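StiE protein (Stigmatella aurantiaca, PDB 6ECX) forms part of a modular polyketide synthase, and the domain described here is an O-methyltransferase that binds S-adenosylmethionine, the methyl donor. Local coordinates at residues R74-R77 and R78-R82; R82-L86 and S87-N91; F163-A166 and G167-D171; K276-G280 and G281-Y285. One frame throughout, in Å; residues are numbered along the deposited sequence.

Contact 1. Residues R74-R77 and R78-R82. With SAM (S-adenosylmethionine), chain B.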
# COMPACT_ATOMS: atom_id res chain seq x y z
N ARG A 74 -0.73 3.57 -11.57
CA ARG A 74 0.50 4.32 -11.69
C ARG A 74 0.39 5.68 -11.00
O ARG A 74 1.35 6.16 -10.38
CB ARG A 74 0.88 4.49 -13.16
CG ARG A 74 1.41 3.21 -13.78
CD ARG A 74 2.05 3.46 -15.14
NE ARG A 74 1.05 3.66 -16.19
CZ ARG A 74 0.44 2.66 -16.83
NH1 ARG A 74 0.72 1.40 -16.52
NH2 ARG A 74 -0.46 2.93 -17.76
N GLU A 75 -0.79 6.30 -11.08
CA GLU A 75 -1.00 7.59 -10.42
C GLU A 75 -0.94 7.46 -8.90
O GLU A 75 -0.38 8.33 -8.22
CB GLU A 75 -2.33 8.18 -10.87
CG GLU A 75 -2.78 9.42 -10.09
CD GLU A 75 -1.91 10.64 -10.35
OE1 GLU A 75 -0.99 10.58 -11.19
OE2 GLU A 75 -2.17 11.68 -9.70
N LEU A 76 -1.51 6.39 -8.34
CA LEU A 76 -1.35 6.14 -6.91
C LEU A 76 0.13 6.06 -6.54
O LEU A 76 0.57 6.68 -5.56
CB LEU A 76 -2.07 4.84 -6.53
CG LEU A 76 -1.95 4.43 -5.07
CD1 LEU A 76 -3.01 5.15 -4.24
CD2 LEU A 76 -2.13 2.94 -4.96
N ARG A 77 0.91 5.34 -7.35
CA ARG A 77 2.34 5.22 -7.12
C ARG A 77 3.06 6.57 -7.24
O ARG A 77 3.98 6.87 -6.47
CB ARG A 77 2.95 4.24 -8.11
CG ARG A 77 3.25 2.87 -7.55
CD ARG A 77 2.00 2.05 -7.44
NE ARG A 77 2.24 0.76 -6.79
CZ ARG A 77 1.27 -0.13 -6.55
NH1 ARG A 77 0.03 0.16 -6.91
NH2 ARG A 77 1.55 -1.28 -5.96
N ARG A 78 2.69 7.38 -8.25
CA ARG A 78 3.31 8.69 -8.43
C ARG A 78 3.18 9.52 -7.16
O ARG A 78 4.16 10.10 -6.69
CB ARG A 78 2.69 9.42 -9.62
CG ARG A 78 3.44 10.70 -10.04
CD ARG A 78 2.74 11.42 -11.20
NE ARG A 78 1.44 11.96 -10.78
CZ ARG A 78 1.26 13.20 -10.36
NH1 ARG A 78 2.28 14.05 -10.30
NH2 ARG A 78 0.05 13.60 -9.98
N VAL A 79 2.00 9.50 -6.54
CA VAL A 79 1.79 10.28 -5.31
C VAL A 79 2.53 9.65 -4.13
O VAL A 79 3.14 10.36 -3.32
CB VAL A 79 0.29 10.43 -5.03
CG1 VAL A 79 0.08 11.28 -3.77
CG2 VAL A 79 -0.41 11.06 -6.23
N LEU A 80 2.49 8.31 -4.02
CA LEU A 80 3.23 7.62 -2.96
C LEU A 80 4.72 7.98 -2.95
O LEU A 80 5.33 8.08 -1.89
CB LEU A 80 3.08 6.10 -3.12
CG LEU A 80 1.84 5.50 -2.48
CD1 LEU A 80 1.49 4.15 -3.14
CD2 LEU A 80 2.13 5.32 -1.00
N PHE A 81 5.32 8.11 -4.13
CA PHE A 81 6.75 8.36 -4.25
C PHE A 81 7.07 9.84 -4.40
O PHE A 81 8.19 10.18 -4.78
CB PHE A 81 7.33 7.60 -5.44
CG PHE A 81 7.58 6.14 -5.19
CD1 PHE A 81 8.82 5.70 -4.76
CD2 PHE A 81 6.58 5.21 -5.43
CE1 PHE A 81 9.05 4.34 -4.55
CE2 PHE A 81 6.80 3.86 -5.23
CZ PHE A 81 8.03 3.42 -4.79
N ARG A 82 6.10 10.73 -4.14
CA ARG A 82 6.23 12.15 -4.48
C ARG A 82 7.52 12.78 -3.95
O ARG A 82 8.07 13.69 -4.57
CB ARG A 82 5.02 12.92 -3.94
CG ARG A 82 4.89 12.86 -2.40
CD ARG A 82 3.47 13.29 -1.98
NE ARG A 82 3.27 13.17 -0.54
CZ ARG A 82 2.94 12.04 0.08
NH1 ARG A 82 2.77 10.91 -0.61
NH2 ARG A 82 2.78 12.03 1.40
N SAM B . 2.45 -4.32 -1.99
CA SAM B . 1.94 -5.18 -3.05
C SAM B . 1.20 -4.37 -4.10
O SAM B . 0.89 -3.21 -3.85
OXT SAM B . 0.90 -4.83 -5.21
CB SAM B . 1.04 -6.25 -2.47
CG SAM B . -0.06 -5.73 -1.55
SD SAM B . -1.19 -7.07 -1.10
CE SAM B . -2.74 -6.15 -0.89
C5' SAM B . -0.64 -7.50 0.57
C4' SAM B . 0.71 -8.22 0.58
O4' SAM B . 1.28 -8.29 1.88
C3' SAM B . 0.69 -9.65 0.07
O3' SAM B . 1.80 -9.77 -0.81
C2' SAM B . 0.96 -10.51 1.30
O2' SAM B . 1.65 -11.72 1.03
C1' SAM B . 1.83 -9.57 2.11
N9 SAM B . 1.90 -9.84 3.56
C8 SAM B . 0.83 -9.89 4.43
N7 SAM B . 1.30 -10.12 5.68
C5 SAM B . 2.65 -10.21 5.63
C6 SAM B . 3.62 -10.43 6.60
N6 SAM B . 3.28 -10.60 7.88
N1 SAM B . 4.95 -10.47 6.24
C2 SAM B . 5.33 -10.28 4.93
N3 SAM B . 4.36 -10.06 3.98
C4 SAM B . 3.04 -10.03 4.31
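The C-terminal turns of helix 64-80 carry two polar features with different duties: the salt bridge of E75 with R78, three residues on, and R77, which reaches into the S-adenosylmethionine site. E75 and R78 lie side by side and point the same way, their flat ends 28° apart. The grip is side-on: R78 NE donates to E75 OE1 at 2.8 Å and R78 NH2 to E75 OE2 at 2.9 Å. The second bond meets the syn lone pair of OE2, whereas NE reaches OE1 from 31° out of the carboxylate plane. The E75 chain, bent at chi2 (68°), brings both oxygens beside the arginine, and OE2 has a further partner in Y315 OH.

On the inner side, L76 CG lies 4.0 Å from L80 CD1, apolar side chains suited to a helix face covered by the sheet. The edge of the F81 ring comes up to the helix end, CD2 3.3 Å from R77 O. Just beyond, R82 N and R82 NH1 bond V79 O from opposite faces of its carbonyl plane, NH1 at 2.8 Å.

R77 NH2 lies 2.9 Å from SAM O, with the ligand's carboxylate at the guanidinium edge. D102 forms a salt bridge with the same nitrogen and F37 a cation-pi contact. With two carboxylates at its NH2, R77 is probably held as a cation, which would offset the negative charge of the methionine end.

Contact 2. Residues R82-L86 and S87-N91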
# COMPACT_ATOMS: atom_id res chain seq x y z
N ARG A 82 6.10 10.73 -4.14
CA ARG A 82 6.23 12.15 -4.48
C ARG A 82 7.52 12.78 -3.95
O ARG A 82 8.07 13.69 -4.57
CB ARG A 82 5.02 12.92 -3.94
CG ARG A 82 4.89 12.86 -2.40
CD ARG A 82 3.47 13.29 -1.98
NE ARG A 82 3.27 13.17 -0.54
CZ ARG A 82 2.94 12.04 0.08
NH1 ARG A 82 2.77 10.91 -0.61
NH2 ARG A 82 2.78 12.03 1.40
N ALA A 83 7.98 12.35 -2.79
CA ALA A 83 9.09 13.03 -2.13
C ALA A 83 10.40 12.29 -2.26
O ALA A 83 11.43 12.81 -1.81
CB ALA A 83 8.77 13.26 -0.65
N VAL A 84 10.41 11.10 -2.88
CA VAL A 84 11.59 10.24 -2.90
C VAL A 84 12.46 10.58 -4.10
O VAL A 84 11.98 10.69 -5.23
CB VAL A 84 11.20 8.75 -2.93
CG1 VAL A 84 12.44 7.87 -2.99
CG2 VAL A 84 10.30 8.39 -1.75
N ASP A 85 13.76 10.74 -3.86
CA ASP A 85 14.74 10.92 -4.93
C ASP A 85 15.45 9.59 -5.09
O ASP A 85 16.39 9.28 -4.34
CB ASP A 85 15.72 12.04 -4.59
CG ASP A 85 16.78 12.25 -5.68
OD1 ASP A 85 16.80 11.49 -6.67
OD2 ASP A 85 17.60 13.20 -5.54
N LEU A 86 15.03 8.79 -6.06
CA LEU A 86 15.63 7.46 -6.20
C LEU A 86 17.11 7.52 -6.57
O LEU A 86 17.86 6.59 -6.24
CB LEU A 86 14.85 6.65 -7.23
CG LEU A 86 13.45 6.28 -6.73
CD1 LEU A 86 12.56 5.80 -7.87
CD2 LEU A 86 13.51 5.24 -5.61
N SER A 87 17.58 8.61 -7.19
CA SER A 87 18.99 8.65 -7.53
C SER A 87 19.87 8.68 -6.28
O SER A 87 21.06 8.34 -6.37
CB SER A 87 19.31 9.87 -8.42
OG SER A 87 19.20 11.07 -7.68
N ALA A 88 19.31 9.09 -5.14
CA ALA A 88 20.07 9.26 -3.91
C ALA A 88 20.06 8.02 -3.03
O ALA A 88 20.88 7.90 -2.11
CB ALA A 88 19.50 10.44 -3.11
N ILE A 89 19.18 7.11 -3.30
CA ILE A 89 18.94 5.93 -2.49
C ILE A 89 19.74 4.76 -3.07
O ILE A 89 20.00 4.71 -4.28
CB ILE A 89 17.42 5.69 -2.47
CG1 ILE A 89 16.81 6.63 -1.42
CG2 ILE A 89 17.04 4.22 -2.26
CD1 ILE A 89 15.35 6.83 -1.60
N LYS A 90 20.16 3.85 -2.19
CA LYS A 90 20.85 2.64 -2.62
C LYS A 90 20.01 1.38 -2.43
O LYS A 90 19.87 0.60 -3.38
CB LYS A 90 22.17 2.49 -1.87
CG LYS A 90 22.97 1.27 -2.29
CD LYS A 90 23.19 1.25 -3.80
CE LYS A 90 24.18 0.18 -4.22
NZ LYS A 90 24.61 0.40 -5.64
N ASN A 91 19.45 1.16 -1.23
CA ASN A 91 18.86 -0.12 -0.85
C ASN A 91 17.39 0.07 -0.49
O ASN A 91 17.05 1.00 0.24
CB ASN A 91 19.62 -0.70 0.36
CG ASN A 91 21.11 -0.89 0.07
OD1 ASN A 91 21.48 -1.69 -0.78
ND2 ASN A 91 21.96 -0.14 0.78
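I89 folds back over the turn to meet V84, and its side chain can be followed outward from the backbone. CB sits 3.9 Å from L86 O; CG1, set anti to the carbonyl carbon (chi1 -81°), passes 4.0 Å from D85 O; CD1 then ends against V84 CG1 at 3.4 Å, closer than two methyl groups normally pack. The two branched side chains meet at about a right angle, closing the turn with an apolar contact.

The backbone beneath makes two overlapping type I turns. A88 N bonds D85 O at 3.0 Å, and I89 N bonds L86 O at 3.3 Å. D85 starts the bend as aspartate often does, in an Asx turn: its OD1 takes a weak bond from S87 N and a short one, 2.6 Å, from S87 OG. The serine, with a hydroxyl on a short arm, can reach the carboxylate while its own N-H does the same. Polar D85 and S87 suit the exposed side of the turn, whereas I89 is buried.

The turn joins helix 64-80 to strand 91-94. L86 and I89 both rest on L159 of strand 157-163, L86 O accepts from H112 NE2, and the K90 backbone hydrogen-bonds to K114 as the chain enters the sheet.

Contact 3. Residues F163-A166 and G167-D171. With SAM (S-adenosylmethionine), chain B.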
# COMPACT_ATOMS: atom_id res chain seq x y z
N PHE A 163 2.82 -1.06 0.84
CA PHE A 163 1.59 -0.62 0.18
C PHE A 163 0.51 -1.65 0.51
O PHE A 163 0.56 -2.79 0.01
CB PHE A 163 1.79 -0.47 -1.33
CG PHE A 163 2.95 0.46 -1.70
CD1 PHE A 163 3.36 1.48 -0.84
CD2 PHE A 163 3.62 0.29 -2.91
CE1 PHE A 163 4.43 2.31 -1.17
CE2 PHE A 163 4.69 1.12 -3.27
CZ PHE A 163 5.10 2.14 -2.38
N GLU A 164 -0.42 -1.26 1.37
CA GLU A 164 -1.51 -2.13 1.82
C GLU A 164 -0.98 -3.42 2.44
O GLU A 164 -1.41 -4.53 2.10
CB GLU A 164 -2.48 -2.42 0.68
CG GLU A 164 -3.20 -1.21 0.12
CD GLU A 164 -4.21 -1.59 -0.96
OE1 GLU A 164 -4.61 -0.70 -1.74
OE2 GLU A 164 -4.61 -2.77 -1.02
N VAL A 165 -0.02 -3.28 3.36
CA VAL A 165 0.61 -4.43 3.99
C VAL A 165 0.49 -4.34 5.51
O VAL A 165 0.01 -5.27 6.17
CB VAL A 165 2.10 -4.55 3.59
CG1 VAL A 165 2.69 -5.80 4.21
CG2 VAL A 165 2.25 -4.55 2.08
N ALA A 166 0.95 -3.22 6.08
CA ALA A 166 0.98 -3.08 7.54
C ALA A 166 -0.40 -3.34 8.15
O ALA A 166 -0.50 -3.91 9.24
CB ALA A 166 1.49 -1.69 7.93
N GLY A 167 -1.47 -2.96 7.44
CA GLY A 167 -2.81 -3.19 7.96
C GLY A 167 -3.17 -4.66 8.12
O GLY A 167 -4.12 -4.98 8.85
N LEU A 168 -2.43 -5.55 7.47
CA LEU A 168 -2.67 -6.99 7.49
C LEU A 168 -1.88 -7.72 8.56
O LEU A 168 -2.07 -8.93 8.73
CB LEU A 168 -2.30 -7.60 6.13
CG LEU A 168 -3.28 -7.56 4.97
CD1 LEU A 168 -2.55 -7.74 3.65
CD2 LEU A 168 -4.30 -8.66 5.14
N ILE A 169 -0.97 -7.03 9.25
CA ILE A 169 0.01 -7.66 10.12
C ILE A 169 -0.40 -7.39 11.57
O ILE A 169 -0.39 -6.23 12.01
CB ILE A 169 1.43 -7.13 9.83
CG1 ILE A 169 1.85 -7.58 8.42
CG2 ILE A 169 2.41 -7.64 10.88
CD1 ILE A 169 3.23 -7.11 7.97
N PRO A 170 -0.79 -8.42 12.33
CA PRO A 170 -1.31 -8.18 13.69
C PRO A 170 -0.27 -7.56 14.61
O PRO A 170 -0.57 -6.61 15.34
CB PRO A 170 -1.71 -9.59 14.17
CG PRO A 170 -1.82 -10.42 12.93
CD PRO A 170 -0.81 -9.84 11.97
N ASP A 171 0.95 -8.10 14.60
CA ASP A 171 1.98 -7.64 15.52
C ASP A 171 2.66 -6.42 14.91
O ASP A 171 3.74 -6.50 14.30
CB ASP A 171 2.96 -8.75 15.85
CG ASP A 171 3.80 -8.46 17.09
OD1 ASP A 171 3.78 -7.30 17.56
OD2 ASP A 171 4.48 -9.37 17.59
N SAM B . 2.45 -4.32 -1.99
CA SAM B . 1.94 -5.18 -3.05
C SAM B . 1.20 -4.37 -4.10
O SAM B . 0.89 -3.21 -3.85
OXT SAM B . 0.90 -4.83 -5.21
CB SAM B . 1.04 -6.25 -2.47
CG SAM B . -0.06 -5.73 -1.55
SD SAM B . -1.19 -7.07 -1.10
CE SAM B . -2.74 -6.15 -0.89
C5' SAM B . -0.64 -7.50 0.57
C4' SAM B . 0.71 -8.22 0.58
O4' SAM B . 1.28 -8.29 1.88
C3' SAM B . 0.69 -9.65 0.07
O3' SAM B . 1.80 -9.77 -0.81
C2' SAM B . 0.96 -10.51 1.30
O2' SAM B . 1.65 -11.72 1.03
C1' SAM B . 1.83 -9.57 2.11
N9 SAM B . 1.90 -9.84 3.56
C8 SAM B . 0.83 -9.89 4.43
N7 SAM B . 1.30 -10.12 5.68
C5 SAM B . 2.65 -10.21 5.63
C6 SAM B . 3.62 -10.43 6.60
N6 SAM B . 3.28 -10.60 7.88
N1 SAM B . 4.95 -10.47 6.24
C2 SAM B . 5.33 -10.28 4.93
N3 SAM B . 4.36 -10.06 3.98
C4 SAM B . 3.04 -10.03 4.31
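From V165 to I169 the backbone winds in a short 3-10 turn, L168 N bonding V165 O at 2.8 Å and I169 N bonding A166 O, just after E164 has taken the left-handed conformation (phi 56°, psi 50°). This is the loop that follows strand 157-163 in the Rossmann-like methyltransferase fold, and S-adenosylmethionine lies along it.

V165 and I169 run side by side, CG1 of the valine 4.0 Å from CD1 of the isoleucine. Together they make an apolar bed for the nucleoside: V165 CG1 is 3.7 Å from SAM O4', while I169 sets CD1 above the adenine's exocyclic amino group, 3.5 Å from SAM N6. L168 sends CD1 to within 3.6 Å of SAM C5'. G167, which has no side chain, gives its N-H to D193 OD2.

At the other end the ligand's amino group donates to F163 O at 3.1 Å. E164 lies beside the transferable methyl, OE2 3.9 Å from SAM CE, and its OE1 is bonded to Y285 OH.

E164 O is buried without a hydrogen-bond partner and lies 3.4 Å from SAM C5'. The loop thus gives the nucleoside apolar cover and turns one carbonyl, F163 O, to the amino group; E164 O, near the sulfonium, may be partly compensated by its charge.

Contact 4. Residues K276-G280 and G281-Y285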
# COMPACT_ATOMS: atom_id res chain seq x y z
N LYS A 276 -18.56 2.83 0.99
CA LYS A 276 -19.37 3.65 1.89
C LYS A 276 -18.51 4.33 2.95
O LYS A 276 -18.63 5.53 3.20
CB LYS A 276 -20.45 2.78 2.55
CG LYS A 276 -21.58 3.57 3.17
CD LYS A 276 -22.78 2.68 3.43
CE LYS A 276 -24.08 3.46 3.35
NZ LYS A 276 -25.29 2.60 3.54
N ALA A 277 -17.63 3.55 3.59
CA ALA A 277 -16.81 4.11 4.65
C ALA A 277 -15.93 5.25 4.14
O ALA A 277 -15.74 6.25 4.82
CB ALA A 277 -15.96 3.00 5.28
N LEU A 278 -15.42 5.11 2.91
CA LEU A 278 -14.59 6.16 2.33
C LEU A 278 -15.43 7.39 1.99
O LEU A 278 -15.04 8.53 2.32
CB LEU A 278 -13.88 5.63 1.09
CG LEU A 278 -12.72 4.66 1.34
CD1 LEU A 278 -12.27 4.02 0.03
CD2 LEU A 278 -11.54 5.37 2.01
N ARG A 279 -16.58 7.19 1.33
CA ARG A 279 -17.48 8.31 1.03
C ARG A 279 -17.94 9.00 2.30
O ARG A 279 -18.01 10.24 2.35
CB ARG A 279 -18.70 7.82 0.23
CG ARG A 279 -18.45 7.46 -1.22
CD ARG A 279 -17.96 8.64 -2.07
NE ARG A 279 -17.97 8.29 -3.48
CZ ARG A 279 -17.08 8.69 -4.39
NH1 ARG A 279 -16.07 9.48 -4.04
NH2 ARG A 279 -17.20 8.29 -5.65
N GLY A 280 -18.26 8.23 3.33
CA GLY A 280 -18.73 8.77 4.58
C GLY A 280 -17.67 9.38 5.47
O GLY A 280 -18.03 9.98 6.49
N GLY A 281 -16.39 9.24 5.13
CA GLY A 281 -15.33 9.75 5.97
C GLY A 281 -15.03 8.91 7.18
O GLY A 281 -14.23 9.34 8.03
N LEU A 282 -15.62 7.72 7.29
CA LEU A 282 -15.37 6.87 8.45
C LEU A 282 -13.92 6.39 8.49
O LEU A 282 -13.32 6.29 9.57
CB LEU A 282 -16.32 5.68 8.43
CG LEU A 282 -17.81 6.02 8.32
CD1 LEU A 282 -18.66 4.78 8.57
CD2 LEU A 282 -18.20 7.14 9.27
N ILE A 283 -13.36 6.08 7.33
CA ILE A 283 -11.95 5.72 7.21
C ILE A 283 -11.34 6.55 6.09
O ILE A 283 -12.05 7.13 5.25
CB ILE A 283 -11.74 4.22 6.96
CG1 ILE A 283 -12.35 3.81 5.62
CG2 ILE A 283 -12.37 3.39 8.09
CD1 ILE A 283 -12.39 2.31 5.41
N SER A 284 -10.01 6.61 6.09
CA SER A 284 -9.26 7.35 5.10
C SER A 284 -8.20 6.43 4.51
O SER A 284 -7.59 5.65 5.24
CB SER A 284 -8.60 8.60 5.70
OG SER A 284 -9.59 9.53 6.08
N TYR A 285 -8.04 6.51 3.20
CA TYR A 285 -6.96 5.82 2.52
C TYR A 285 -5.83 6.82 2.36
O TYR A 285 -5.99 7.84 1.67
CB TYR A 285 -7.42 5.28 1.18
CG TYR A 285 -6.44 4.36 0.51
CD1 TYR A 285 -5.46 4.87 -0.34
CD2 TYR A 285 -6.49 2.99 0.69
CE1 TYR A 285 -4.57 4.05 -0.98
CE2 TYR A 285 -5.59 2.15 0.06
CZ TYR A 285 -4.63 2.69 -0.78
OH TYR A 285 -3.74 1.89 -1.43
O HOH W 1 -12.84 9.40 3.75
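A positive phi of 77° at G281 turns the chain back on the end of helix 263-280 and brings L282 and I283 over A277, while a chi1 of 64° at I283 places CG1 between its backbone N and carbonyl carbon and lays that branch against A277 and L278. The turn is a Schellman motif. L282 N makes a weak bond of 2.9 Å to A277 O, and G281 N bonds L278 O at 3.2 Å. I283 N adds a long, weak bond to A277 O. Glycine suits position 281 because it has no CB to run into G280 O in this conformation.

The small A277 lets the strand come close: its CB touches I283 CD1 at 3.6 Å. L278 reaches further along, CD2 standing 4.0 Å from I283 CG1 and 4.2 Å from Y285 CB. The short helix and strand segments run nearly perpendicular, at 95°. I11 and I12 of helix 11-19 add to the apolar cover.

One water donates to L278 O and to I283 O, 2.8 Å from each, spanning the corner. A277 O and L278 O, near the end of the helix, are met by amides of the turn, weakly at A277 O, and L278 O also by the water, so the helix end is capped through the backbone, with aliphatic side chains closing its inner side.

Overall arrangement
Contacts 1 and 3 both touch the cofactor, and F81 and L80 pack on F163 beside it; contact 1 approaches the methionine carboxylate with arginine, while contact 3, the most buried, offers aliphatic groups and carbonyls to the nucleoside and amino ends. Contact 2 continues the chain of contact 1 through the shared R82, yet lies at the surface and combines an aspartate and serine at a turn with one apolar contact. Contact 4 is partly buried, about 31 Å from contact 2 between centres, on the opposite side of the chain's centre. Its Y285 nevertheless joins the middle, packing on L76 of contact 1 and probably hydrogen-bonding E164 of contact 3, so strand 283-292 connects the end of helix 263-280 to the ligand site.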